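Local structure of alginate lyase A1-II' (Sphingomonas sp. A1, 2CWS) at residues V81-W85 and K194-F200; I107-I111 and Y162-V168; A121-V125 and M136-Q140; V168-A173 and V184-G188. The protein probably depolymerises alginate by cleaving its glycosidic bonds as a family-7 polysaccharide lyase, and this chain is its lyase domain, a piece of the longer protein. One frame throughout, in Å; residues are numbered along the deposited sequence.

Interaction 1. Residues V81-W85 and K194-F200; sequences VNWGW and KNLKYYF. With GOL (glycerol), chain D.
Two backbone hydrogen bonds join Trp-83 and Tyr-198 as a single antiparallel, hydrogen-bonded bridge: Trp-83 N donates to Tyr-198 O at 3.1 Å, and Tyr-198 N to Trp-83 O at 2.8 Å. Their CA atoms lie 5.3 Å apart. Residues 82-84 are extended, and the end-to-end directions of the touching parts (CA 82 to 85 and CA 194 to 200) are 126° apart. Nearby, Lys-197 curls back with all four chi angles m. Its NZ makes a weak 3.2 Å bond to Asn-82 O, shares a water with Asn-82 N (2.9 Å to each), and gives a very short 2.5 Å bond to O3 of glycerol, probably from the crystallisation liquor. A second water links Trp-85 N (3.0 Å) to Leu-196 O (2.7 Å). Trp-83 (chi1 p) swings its indole against Tyr-198 and Phe-200: Tyr-198 CB sits 3.5 Å from the centroid of the six-membered ring, a CH-pi contact, and Trp-83 CZ2 meets Phe-200 CE1 at 3.6 Å. These three residues form an aromatic cluster. The indole NE1 is satisfied by Glu-72, and Tyr-198 OH by Trp-193 O. Farther out, Lys-194 lays CG over Trp-85, 3.6 Å from the five-membered ring centroid. The chemistry thus splits: the rings of Trp-83, Tyr-198 and Phe-200 are buried, Lys-194 packs a methylene on an indole, and Lys-197 gives its ammonium to water, glycerol and, weakly, Asn-82 O.

Interaction 2. Residues I107-I111 and Y162-V168; sequences IVAQI and YNMEIRV. With SO4 (sulfate ion), chain B.
Ile-111 pushes its CD1 between two side chains of the opposite strand, 3.5 Å from Ile-166 CG2 and 3.6 Å from Val-168 CG2; its m,t rotamer extends the branch across the gap. Strands 107-111 and 162-168 run almost parallel, 5° between their directions, yet their axes stay 8.7 Å apart and no hydrogen bond crosses. They belong to different sheets packed face to face. Strand 162-168 is regular, so every second residue, Tyr-162, Met-164, Ile-166 and Val-168, points inward, while Asn-163, Glu-165 and Arg-167 keep their polar groups off the interface. On the other strand Val-108 has psi near -9°, an irregularity that lets both Val-108 and Ala-109 face the core. Val-108 CG2 touches Met-164 CE at 3.8 Å and Val-108 CG1 lies 3.7 Å from Tyr-162 OH, a hydroxyl bonded to Thr-97. The short Ala-109 accepts longer neighbours: its CB meets Met-164 SD at 3.6 Å and Ile-166 CD1 at 4.0 Å. Gln-110 points away, to the other face of its sheet, where NE2 is bonded to Glu-69 and makes a weak 3.4 Å bond to O1 of a sulfate also held by His-112, Tyr-205 and Arg-67. Such apolar side-chain packing between facing antiparallel sheets is the core of the beta-jelly-roll sandwich of the concanavalin-like lyases.

Interaction 3. Residues A121-V125 and M136-Q140; sequences APPLV and MQVKQ
Val-125 and Val-138 meet through CG2 atoms 4.2 Å apart, on the same side of the sheet, and form an antiparallel non-hydrogen-bonded pair with CA atoms 4.6 Å apart. Both are t rotamers, and beta-branching suits their extended backbone. Val-125 CG1 also reaches Met-136 SD at 4.1 Å, and Leu-124 (t,p) brings CD1 within 4.1 Å of Val-138 CG1. The close backbones make two CA-H...O contacts of 3.2 Å, Val-138 CA to Leu-124 O and Val-125 CA to Gln-137 O. One hydrogen bond crosses the segments: Lys-139 N donates to Leu-124 O at 2.8 Å. Leu-124, with phi/psi of -102/-52, turns a corner, so that it and Val-125 both stand opposite Ile-111. Before the corner, Pro-122 and Pro-123 have no amide hydrogen. Lys-139, extended through chi3 (t,t,t) and bent at chi4 (m), packs methylenes on them, CD lying 3.5 Å from Pro-122 CB and 3.4 Å from Pro-123 O. Its NZ goes on to the carbonyls of Asn-141 and Asp-143, at the polar edge. This is a beta hairpin of strands 120-130 and 133-139, whose first strand carries a classic beta bulge against Ile-111 of strand 106-114, within the curved sheet of the jelly roll.

Interaction 4. Residues V168-A173 and V184-G188; sequences VTDGVA and VDFVG
A tight type I' turn, Thr-169 to Val-172, links strands 162-169 and 172-177 of the jelly roll, and the helix after the hairpin of 172-177 and 180-185 closes against it. Val-168 begins the contact, with CG1 3.8 Å from CZ of Phe-186, whose chi1 p rotamer also brings the ring to Gly-171 and Ala-173. Backbone bonds close the turn: Thr-169 N to Val-172 O, 3.0 Å, and Val-172 N to Thr-169 O, 3.1 Å. Asp-170 (phi/psi 50/48) and Gly-171 (phi/psi 81/8) take the left-handed corners. A water joins Asp-170 O (2.9 Å) to Asp-185 OD1 (2.8 Å). A CB on Gly-171 would strike Val-187 CG2 and jam against Asp-170 O; its own CA sits 4.1 Å from the Phe-186 ring centroid, and its O accepts from Val-187 N at 3.0 Å. Asp-185, the helix N-cap, takes Gly-188 N on OD1 at 2.8 Å. Small Ala-173 puts CB 3.9 Å from Phe-186 CD2 and pairs antiparallel with Val-184: Ala-173 N to Val-184 O 2.8 Å, Val-184 N to Ala-173 O 2.9 Å.

How the interactions relate
Ile-111 ties three contacts together. In interaction 2 it faces the opposite sheet; its CG1 touches Phe-200 CE2 of interaction 1 at 3.5 Å, and its O lies 2.8 Å from Leu-124 N of interaction 3, a probable hydrogen bond. Interaction 4 shares Val-168 with interaction 2 and closes one end of the sandwich: Phe-186 CZ packs on Leu-124 CD2 at 3.6 Å, and Phe-186 CE1 on Tyr-198 OH at 3.6 Å. The sheet's opposite face forms the substrate groove in family-7 lyases; there a sulfate, probably from the crystallisation liquor, is weakly bonded by Gln-110 NE2 (3.4 Å to O1), and Pro-123 CD lies 4.3 Å from its O2, consistent with a pocket for anionic alginate.

Interaction 1. Residues V81-W85 and K194-F200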
loop_
_atom_site.group_PDB
_atom_site.type_symbol
_atom_site.label_atom_id
_atom_site.label_comp_id
_atom_site.label_asym_id
_atom_site.label_seq_id
_atom_site.Cartn_x
_atom_site.Cartn_y
_atom_site.Cartn_z
ATOM N N VAL A 81 7.547 13.556 -7.598
ATOM C CA VAL A 81 6.290 14.244 -7.853
ATOM C C VAL A 81 5.153 13.527 -7.134
ATOM O O VAL A 81 4.822 12.392 -7.465
ATOM C CB VAL A 81 5.997 14.313 -9.352
ATOM C CG1 VAL A 81 4.672 15.048 -9.618
ATOM C CG2 VAL A 81 7.136 15.020 -10.119
ATOM N N ASN A 82 4.597 14.162 -6.106
ATOM C CA ASN A 82 3.625 13.501 -5.222
ATOM C C ASN A 82 2.543 14.520 -4.877
ATOM O O ASN A 82 2.644 15.675 -5.291
ATOM C CB ASN A 82 4.337 12.946 -3.953
ATOM C CG ASN A 82 5.379 11.926 -4.363
ATOM O OD1 ASN A 82 6.631 12.249 -4.349
ATOM N ND2 ASN A 82 4.968 10.794 -4.843
ATOM N N TRP A 83 1.494 14.089 -4.160
ATOM C CA TRP A 83 0.321 14.942 -3.946
ATOM C C TRP A 83 0.238 15.435 -2.517
ATOM O O TRP A 83 0.938 14.978 -1.617
ATOM C CB TRP A 83 -0.939 14.225 -4.412
ATOM C CG TRP A 83 -1.141 12.820 -3.953
ATOM C CD1 TRP A 83 -0.763 11.671 -4.622
ATOM C CD2 TRP A 83 -1.769 12.371 -2.730
ATOM N NE1 TRP A 83 -1.152 10.547 -3.921
ATOM C CE2 TRP A 83 -1.758 10.963 -2.747
ATOM C CE3 TRP A 83 -2.362 13.053 -1.638
ATOM C CZ2 TRP A 83 -2.302 10.208 -1.709
ATOM C CZ3 TRP A 83 -2.898 12.281 -0.615
ATOM C CH2 TRP A 83 -2.863 10.886 -0.646
ATOM N N GLY A 84 -0.623 16.447 -2.315
ATOM C CA GLY A 84 -0.687 17.152 -1.058
ATOM C C GLY A 84 -1.981 16.963 -0.281
ATOM O O GLY A 84 -2.905 16.265 -0.692
ATOM N N TRP A 85 -1.999 17.648 0.876
ATOM C CA TRP A 85 -3.113 17.440 1.803
ATOM C C TRP A 85 -4.426 18.058 1.307
ATOM O O TRP A 85 -5.487 17.609 1.771
ATOM C CB TRP A 85 -2.760 18.005 3.178
ATOM C CG TRP A 85 -2.640 19.516 3.259
ATOM C CD1 TRP A 85 -1.589 20.294 2.903
ATOM C CD2 TRP A 85 -3.682 20.386 3.758
ATOM N NE1 TRP A 85 -1.926 21.627 3.139
ATOM C CE2 TRP A 85 -3.205 21.699 3.670
ATOM C CE3 TRP A 85 -4.994 20.189 4.249
ATOM C CZ2 TRP A 85 -3.983 22.796 4.076
ATOM C CZ3 TRP A 85 -5.774 21.240 4.661
ATOM C CH2 TRP A 85 -5.265 22.533 4.570
ATOM N N LYS A 194 1.059 19.186 6.840
ATOM C CA LYS A 194 1.002 20.053 5.671
ATOM C C LYS A 194 2.378 20.243 5.053
ATOM O O LYS A 194 2.436 20.739 3.921
ATOM C CB LYS A 194 0.434 21.436 6.040
ATOM C CG LYS A 194 -1.026 21.423 6.495
ATOM C CD LYS A 194 -1.484 22.838 6.788
ATOM C CE LYS A 194 -2.862 22.916 7.383
ATOM N NZ LYS A 194 -3.351 24.338 7.461
ATOM N N ASN A 195 3.455 19.867 5.743
ATOM C CA ASN A 195 4.826 19.991 5.196
ATOM C C ASN A 195 5.338 18.700 4.591
ATOM O O ASN A 195 6.538 18.599 4.294
ATOM C CB ASN A 195 5.774 20.412 6.333
ATOM C CG ASN A 195 5.426 21.828 6.828
ATOM O OD1 ASN A 195 5.070 22.682 6.011
ATOM N ND2 ASN A 195 5.523 22.011 8.142
ATOM N N LEU A 196 4.422 17.752 4.351
ATOM C CA LEU A 196 4.747 16.515 3.653
ATOM C C LEU A 196 3.846 16.406 2.436
ATOM O O LEU A 196 2.763 16.972 2.376
ATOM C CB LEU A 196 4.564 15.319 4.583
ATOM C CG LEU A 196 5.482 15.331 5.786
ATOM C CD1 LEU A 196 5.144 14.099 6.640
ATOM C CD2 LEU A 196 6.959 15.292 5.400
ATOM N N LYS A 197 4.315 15.594 1.474
ATOM C CA LYS A 197 3.497 15.122 0.362
ATOM C C LYS A 197 3.262 13.641 0.559
ATOM O O LYS A 197 3.717 13.036 1.548
ATOM C CB LYS A 197 4.220 15.381 -0.957
ATOM C CG LYS A 197 4.676 16.851 -1.040
ATOM C CD LYS A 197 3.522 17.802 -1.262
ATOM C CE LYS A 197 2.909 17.729 -2.636
ATOM N NZ LYS A 197 3.653 18.328 -3.799
ATOM N N TYR A 198 2.494 13.030 -0.356
ATOM C CA TYR A 198 1.949 11.688 -0.149
ATOM C C TYR A 198 1.874 10.926 -1.446
ATOM O O TYR A 198 1.758 11.509 -2.542
ATOM C CB TYR A 198 0.465 11.741 0.424
ATOM C CG TYR A 198 0.440 12.592 1.687
ATOM C CD1 TYR A 198 0.781 11.989 2.911
ATOM C CD2 TYR A 198 0.194 13.959 1.655
ATOM C CE1 TYR A 198 0.808 12.753 4.077
ATOM C CE2 TYR A 198 0.260 14.731 2.789
ATOM C CZ TYR A 198 0.567 14.145 3.995
ATOM O OH TYR A 198 0.638 14.852 5.159
ATOM N N TYR A 199 1.903 9.608 -1.340
ATOM C CA TYR A 199 1.637 8.724 -2.461
ATOM C C TYR A 199 0.971 7.456 -1.923
ATOM O O TYR A 199 1.186 7.039 -0.768
ATOM C CB TYR A 199 2.916 8.390 -3.242
ATOM C CG TYR A 199 4.008 7.735 -2.454
ATOM C CD1 TYR A 199 5.014 8.515 -1.880
ATOM C CD2 TYR A 199 4.074 6.370 -2.244
ATOM C CE1 TYR A 199 6.036 7.959 -1.149
ATOM C CE2 TYR A 199 5.070 5.791 -1.510
ATOM C CZ TYR A 199 6.062 6.582 -0.933
ATOM O OH TYR A 199 7.062 5.983 -0.215
ATOM N N PHE A 200 0.145 6.845 -2.773
ATOM C CA PHE A 200 -0.488 5.581 -2.428
ATOM C C PHE A 200 0.462 4.413 -2.644
ATOM O O PHE A 200 1.384 4.468 -3.480
ATOM C CB PHE A 200 -1.742 5.368 -3.267
ATOM C CG PHE A 200 -2.914 6.273 -2.916
ATOM C CD1 PHE A 200 -3.418 7.211 -3.794
ATOM C CD2 PHE A 200 -3.520 6.123 -1.667
ATOM C CE1 PHE A 200 -4.509 7.978 -3.460
ATOM C CE2 PHE A 200 -4.634 6.911 -1.352
ATOM C CZ PHE A 200 -5.132 7.830 -2.220
HETATM C C1 GOL D . -1.762 17.786 -4.686
HETATM O O1 GOL D . -2.340 17.207 -6.117
HETATM C C2 GOL D . -0.774 18.865 -4.632
HETATM O O2 GOL D . -0.893 19.706 -3.579
HETATM C C3 GOL D . 0.279 18.548 -5.160
HETATM O O3 GOL D . 1.777 19.020 -5.289
HETATM O O HOH W 1 5.511 16.884 -5.476
HETATM O O HOH W 2 0.743 18.508 1.585
#

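Interaction 2. Residues I107-I111 and Y162-V168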
loop_
_atom_site.group_PDB
_atom_site.type_symbol
_atom_site.label_atom_id
_atom_site.label_comp_id
_atom_site.label_asym_id
_atom_site.label_seq_id
_atom_site.Cartn_x
_atom_site.Cartn_y
_atom_site.Cartn_z
ATOM N N ILE A 107 0.751 -5.870 5.435
ATOM C CA ILE A 107 0.146 -4.586 5.062
ATOM C C ILE A 107 -0.191 -4.682 3.583
ATOM O O ILE A 107 0.671 -5.022 2.756
ATOM C CB ILE A 107 1.077 -3.409 5.415
ATOM C CG1 ILE A 107 1.090 -3.208 6.917
ATOM C CG2 ILE A 107 0.675 -2.137 4.651
ATOM C CD1 ILE A 107 2.155 -2.244 7.417
ATOM N N VAL A 108 -1.444 -4.342 3.232
ATOM C CA VAL A 108 -1.946 -4.518 1.866
ATOM C C VAL A 108 -2.200 -3.206 1.154
ATOM O O VAL A 108 -2.439 -3.231 -0.064
ATOM C CB VAL A 108 -3.205 -5.428 1.815
ATOM C CG1 VAL A 108 -2.859 -6.841 2.258
ATOM C CG2 VAL A 108 -4.326 -4.818 2.654
ATOM N N ALA A 109 -2.130 -2.074 1.833
ATOM C CA ALA A 109 -2.251 -0.781 1.194
ATOM C C ALA A 109 -1.709 0.274 2.128
ATOM O O ALA A 109 -1.664 0.076 3.358
ATOM C CB ALA A 109 -3.716 -0.467 0.844
ATOM N N GLN A 110 -1.292 1.393 1.552
ATOM C CA GLN A 110 -0.792 2.519 2.367
ATOM C C GLN A 110 -1.131 3.837 1.697
ATOM O O GLN A 110 -1.310 3.936 0.479
ATOM C CB GLN A 110 0.756 2.516 2.559
ATOM C CG GLN A 110 1.319 1.170 2.963
ATOM C CD GLN A 110 2.754 1.306 3.400
ATOM O OE1 GLN A 110 3.064 2.157 4.260
ATOM N NE2 GLN A 110 3.621 0.474 2.846
ATOM N N ILE A 111 -1.109 4.886 2.532
ATOM C CA ILE A 111 -0.729 6.226 2.086
ATOM C C ILE A 111 0.610 6.487 2.773
ATOM O O ILE A 111 0.655 6.425 4.008
ATOM C CB ILE A 111 -1.740 7.333 2.449
ATOM C CG1 ILE A 111 -3.078 7.099 1.772
ATOM C CG2 ILE A 111 -1.134 8.685 2.063
ATOM C CD1 ILE A 111 -4.100 8.141 2.203
ATOM N N TYR A 162 -12.166 -8.238 -0.003
ATOM C CA TYR A 162 -12.476 -6.921 0.581
ATOM C C TYR A 162 -12.484 -5.866 -0.522
ATOM O O TYR A 162 -11.700 -5.909 -1.472
ATOM C CB TYR A 162 -11.495 -6.518 1.683
ATOM C CG TYR A 162 -10.032 -6.922 1.480
ATOM C CD1 TYR A 162 -9.512 -7.996 2.160
ATOM C CD2 TYR A 162 -9.192 -6.204 0.637
ATOM C CE1 TYR A 162 -8.175 -8.382 2.014
ATOM C CE2 TYR A 162 -7.867 -6.568 0.445
ATOM C CZ TYR A 162 -7.363 -7.660 1.144
ATOM O OH TYR A 162 -6.055 -8.104 1.003
ATOM N N ASN A 163 -13.385 -4.919 -0.337
ATOM C CA ASN A 163 -13.452 -3.698 -1.111
ATOM C C ASN A 163 -12.991 -2.500 -0.301
ATOM O O ASN A 163 -13.719 -2.035 0.577
ATOM C CB ASN A 163 -14.881 -3.409 -1.552
ATOM C CG ASN A 163 -15.352 -4.442 -2.546
ATOM O OD1 ASN A 163 -14.767 -4.573 -3.607
ATOM N ND2 ASN A 163 -16.385 -5.214 -2.213
ATOM N N MET A 164 -11.811 -2.019 -0.567
ATOM C CA MET A 164 -11.148 -1.027 0.260
ATOM C C MET A 164 -11.178 0.330 -0.426
ATOM O O MET A 164 -11.085 0.401 -1.652
ATOM C CB MET A 164 -9.695 -1.465 0.471
ATOM C CG MET A 164 -8.904 -0.528 1.351
ATOM S SD MET A 164 -7.168 -1.022 1.470
ATOM C CE MET A 164 -7.336 -2.605 2.311
ATOM N N GLU A 165 -11.280 1.389 0.389
ATOM C CA GLU A 165 -11.085 2.730 -0.163
ATOM C C GLU A 165 -10.295 3.502 0.881
ATOM O O GLU A 165 -10.526 3.381 2.075
ATOM C CB GLU A 165 -12.436 3.385 -0.439
ATOM C CG GLU A 165 -12.324 4.779 -1.055
ATOM C CD GLU A 165 -13.687 5.293 -1.448
ATOM O OE1 GLU A 165 -13.898 6.504 -1.344
ATOM O OE2 GLU A 165 -14.575 4.471 -1.833
ATOM N N ILE A 166 -9.361 4.301 0.381
ATOM C CA ILE A 166 -8.599 5.199 1.259
ATOM C C ILE A 166 -8.618 6.572 0.593
ATOM O O ILE A 166 -8.187 6.675 -0.565
ATOM C CB ILE A 166 -7.153 4.767 1.523
ATOM C CG1 ILE A 166 -7.104 3.294 1.937
ATOM C CG2 ILE A 166 -6.538 5.676 2.551
ATOM C CD1 ILE A 166 -5.655 2.796 2.158
ATOM N N ARG A 167 -9.161 7.559 1.278
ATOM C CA ARG A 167 -9.324 8.918 0.707
ATOM C C ARG A 167 -8.745 9.932 1.636
ATOM O O ARG A 167 -8.994 9.882 2.838
ATOM C CB ARG A 167 -10.841 9.201 0.477
ATOM C CG ARG A 167 -11.115 10.645 0.086
ATOM C CD ARG A 167 -12.577 10.800 -0.339
ATOM N NE ARG A 167 -13.589 10.560 0.701
ATOM C CZ ARG A 167 -14.187 11.508 1.417
ATOM N NH1 ARG A 167 -13.856 12.801 1.311
ATOM N NH2 ARG A 167 -15.125 11.159 2.291
ATOM N N VAL A 168 -8.035 10.898 1.073
ATOM C CA VAL A 168 -7.712 12.112 1.789
ATOM C C VAL A 168 -8.511 13.246 1.151
ATOM O O VAL A 168 -8.413 13.431 -0.071
ATOM C CB VAL A 168 -6.190 12.454 1.710
ATOM C CG1 VAL A 168 -5.903 13.874 2.182
ATOM C CG2 VAL A 168 -5.391 11.434 2.520
HETATM S S SO4 B . 7.716 1.674 5.006
HETATM O O1 SO4 B . 6.721 1.458 3.799
HETATM O O2 SO4 B . 7.931 3.076 5.289
HETATM O O3 SO4 B . 7.191 1.086 6.181
HETATM O O4 SO4 B . 9.004 1.076 4.673
#

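Interaction 3. Residues A121-V125 and M136-Q140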
loop_
_atom_site.group_PDB
_atom_site.type_symbol
_atom_site.label_atom_id
_atom_site.label_comp_id
_atom_site.label_asym_id
_atom_site.label_seq_id
_atom_site.Cartn_x
_atom_site.Cartn_y
_atom_site.Cartn_z
ATOM N N ALA A 121 9.720 10.031 4.620
ATOM C CA ALA A 121 8.876 10.539 5.738
ATOM C C ALA A 121 7.986 9.405 6.166
ATOM O O ALA A 121 7.987 8.325 5.525
ATOM C CB ALA A 121 8.155 11.773 5.290
ATOM N N PRO A 122 7.260 9.521 7.275
ATOM C CA PRO A 122 6.511 8.363 7.766
ATOM C C PRO A 122 5.341 7.959 6.896
ATOM O O PRO A 122 4.778 8.787 6.187
ATOM C CB PRO A 122 5.983 8.836 9.156
ATOM C CG PRO A 122 6.961 9.944 9.526
ATOM C CD PRO A 122 7.237 10.650 8.232
ATOM N N PRO A 123 4.950 6.712 7.094
ATOM C CA PRO A 123 3.619 6.319 6.540
ATOM C C PRO A 123 2.574 7.168 7.242
ATOM O O PRO A 123 2.751 7.538 8.393
ATOM C CB PRO A 123 3.460 4.865 6.902
ATOM C CG PRO A 123 4.553 4.549 7.853
ATOM C CD PRO A 123 5.578 5.645 7.874
ATOM N N LEU A 124 1.488 7.411 6.500
ATOM C CA LEU A 124 0.296 8.025 7.099
ATOM C C LEU A 124 -0.808 7.003 7.378
ATOM O O LEU A 124 -1.323 6.946 8.488
ATOM C CB LEU A 124 -0.251 9.117 6.167
ATOM C CG LEU A 124 -1.590 9.753 6.659
ATOM C CD1 LEU A 124 -1.361 10.534 7.969
ATOM C CD2 LEU A 124 -2.180 10.630 5.569
ATOM N N VAL A 125 -1.178 6.204 6.380
ATOM C CA VAL A 125 -2.198 5.158 6.553
ATOM C C VAL A 125 -1.557 3.826 6.225
ATOM O O VAL A 125 -0.920 3.706 5.173
ATOM C CB VAL A 125 -3.431 5.386 5.669
ATOM C CG1 VAL A 125 -4.440 4.245 5.873
ATOM C CG2 VAL A 125 -4.046 6.772 5.935
ATOM N N MET A 136 -7.047 -0.298 9.832
ATOM C CA MET A 136 -6.554 0.867 9.087
ATOM C C MET A 136 -5.924 1.815 10.075
ATOM O O MET A 136 -6.614 2.576 10.762
ATOM C CB MET A 136 -7.763 1.666 8.543
ATOM C CG MET A 136 -8.273 0.984 7.292
ATOM S SD MET A 136 -7.177 1.157 5.874
ATOM C CE MET A 136 -8.439 1.224 4.612
ATOM N N GLN A 137 -4.622 1.771 10.178
ATOM C CA GLN A 137 -3.860 2.550 11.157
ATOM C C GLN A 137 -3.517 3.900 10.536
ATOM O O GLN A 137 -3.019 3.959 9.417
ATOM C CB GLN A 137 -2.562 1.802 11.508
ATOM C CG GLN A 137 -2.869 0.466 12.171
ATOM C CD GLN A 137 -1.656 -0.374 12.562
ATOM O OE1 GLN A 137 -1.817 -1.460 13.201
ATOM N NE2 GLN A 137 -0.490 0.009 12.219
ATOM N N VAL A 138 -3.800 4.964 11.278
ATOM C CA VAL A 138 -3.467 6.327 10.806
ATOM C C VAL A 138 -2.487 6.928 11.778
ATOM O O VAL A 138 -2.776 7.063 12.993
ATOM C CB VAL A 138 -4.719 7.218 10.651
ATOM C CG1 VAL A 138 -4.317 8.558 10.074
ATOM C CG2 VAL A 138 -5.772 6.547 9.765
ATOM N N LYS A 139 -1.317 7.287 11.309
ATOM C CA LYS A 139 -0.317 7.835 12.193
ATOM C C LYS A 139 -0.773 9.169 12.744
ATOM O O LYS A 139 -1.388 9.962 12.035
ATOM C CB LYS A 139 0.994 7.969 11.399
ATOM C CG LYS A 139 2.182 8.282 12.333
ATOM C CD LYS A 139 3.509 8.351 11.621
ATOM C CE LYS A 139 4.720 8.282 12.520
ATOM N NZ LYS A 139 4.683 9.256 13.666
ATOM N N GLN A 140 -0.482 9.434 14.022
ATOM C CA GLN A 140 -0.895 10.687 14.634
ATOM C C GLN A 140 -0.082 11.887 14.127
ATOM O O GLN A 140 -0.657 12.862 13.635
ATOM C CB GLN A 140 -0.737 10.621 16.188
ATOM C CG GLN A 140 -1.841 9.686 16.769
ATOM C CD GLN A 140 -1.718 9.540 18.261
ATOM O OE1 GLN A 140 -2.749 9.621 18.965
ATOM N NE2 GLN A 140 -0.527 9.392 18.788
#

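Interaction 4. Residues V168-A173 and V184-G188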
loop_
_atom_site.group_PDB
_atom_site.type_symbol
_atom_site.label_atom_id
_atom_site.label_comp_id
_atom_site.label_asym_id
_atom_site.label_seq_id
_atom_site.Cartn_x
_atom_site.Cartn_y
_atom_site.Cartn_z
ATOM N N VAL A 168 -8.035 10.898 1.073
ATOM C CA VAL A 168 -7.712 12.112 1.789
ATOM C C VAL A 168 -8.511 13.246 1.151
ATOM O O VAL A 168 -8.413 13.431 -0.071
ATOM C CB VAL A 168 -6.190 12.454 1.710
ATOM C CG1 VAL A 168 -5.903 13.874 2.182
ATOM C CG2 VAL A 168 -5.391 11.434 2.520
ATOM N N THR A 169 -9.235 13.998 1.947
ATOM C CA THR A 169 -9.826 15.253 1.495
ATOM C C THR A 169 -9.439 16.312 2.491
ATOM O O THR A 169 -9.816 16.229 3.681
ATOM C CB THR A 169 -11.355 15.172 1.341
ATOM O OG1 THR A 169 -11.650 14.257 0.275
ATOM C CG2 THR A 169 -11.934 16.556 0.978
ATOM N N ASP A 170 -8.686 17.302 2.073
ATOM C CA ASP A 170 -8.361 18.464 2.915
ATOM C C ASP A 170 -7.849 18.052 4.289
ATOM O O ASP A 170 -8.282 18.537 5.352
ATOM C CB ASP A 170 -9.578 19.401 2.983
ATOM C CG ASP A 170 -9.943 19.979 1.630
ATOM O OD1 ASP A 170 -11.152 20.240 1.412
ATOM O OD2 ASP A 170 -9.009 20.145 0.800
ATOM N N GLY A 171 -6.876 17.099 4.268
ATOM C CA GLY A 171 -6.193 16.785 5.538
ATOM C C GLY A 171 -6.938 15.833 6.462
ATOM O O GLY A 171 -6.456 15.651 7.604
ATOM N N VAL A 172 -8.028 15.244 5.987
ATOM C CA VAL A 172 -8.765 14.225 6.743
ATOM C C VAL A 172 -8.647 12.927 5.940
ATOM O O VAL A 172 -8.817 12.938 4.720
ATOM C CB VAL A 172 -10.244 14.612 6.930
ATOM C CG1 VAL A 172 -10.952 13.546 7.763
ATOM C CG2 VAL A 172 -10.326 16.002 7.573
ATOM N N ALA A 173 -8.304 11.858 6.638
ATOM C CA ALA A 173 -8.236 10.518 6.037
ATOM C C ALA A 173 -9.538 9.779 6.316
ATOM O O ALA A 173 -9.974 9.700 7.479
ATOM C CB ALA A 173 -7.080 9.719 6.609
ATOM N N VAL A 184 -10.105 10.063 10.314
ATOM C CA VAL A 184 -9.101 10.653 11.214
ATOM C C VAL A 184 -8.628 11.971 10.617
ATOM O O VAL A 184 -8.164 12.000 9.477
ATOM C CB VAL A 184 -7.910 9.705 11.395
ATOM C CG1 VAL A 184 -6.832 10.346 12.291
ATOM C CG2 VAL A 184 -8.344 8.352 11.966
ATOM N N ASP A 185 -8.727 13.059 11.384
ATOM C CA ASP A 185 -8.295 14.370 10.901
ATOM C C ASP A 185 -6.805 14.512 11.239
ATOM O O ASP A 185 -6.429 14.954 12.285
ATOM C CB ASP A 185 -9.182 15.449 11.498
ATOM C CG ASP A 185 -8.772 16.834 11.044
ATOM O OD1 ASP A 185 -7.808 16.961 10.284
ATOM O OD2 ASP A 185 -9.502 17.778 11.475
ATOM N N PHE A 186 -5.953 14.097 10.294
ATOM C CA PHE A 186 -4.535 14.054 10.577
ATOM C C PHE A 186 -3.920 15.445 10.568
ATOM O O PHE A 186 -3.137 15.748 11.469
ATOM C CB PHE A 186 -3.788 13.053 9.645
ATOM C CG PHE A 186 -3.843 13.355 8.153
ATOM C CD1 PHE A 186 -2.812 14.034 7.533
ATOM C CD2 PHE A 186 -4.915 12.895 7.375
ATOM C CE1 PHE A 186 -2.820 14.272 6.174
ATOM C CE2 PHE A 186 -4.942 13.160 6.028
ATOM C CZ PHE A 186 -3.885 13.822 5.393
ATOM N N VAL A 187 -4.288 16.323 9.627
ATOM C CA VAL A 187 -3.769 17.674 9.756
ATOM C C VAL A 187 -4.254 18.339 11.047
ATOM O O VAL A 187 -3.495 19.136 11.634
ATOM C CB VAL A 187 -4.158 18.470 8.481
ATOM C CG1 VAL A 187 -4.079 19.956 8.683
ATOM C CG2 VAL A 187 -3.298 18.003 7.283
ATOM N N GLY A 188 -5.480 18.023 11.492
ATOM C CA GLY A 188 -5.958 18.585 12.751
ATOM C C GLY A 188 -5.170 18.062 13.932
ATOM O O GLY A 188 -5.084 18.758 14.980
HETATM O O HOH W 3 -7.958 18.850 8.212
#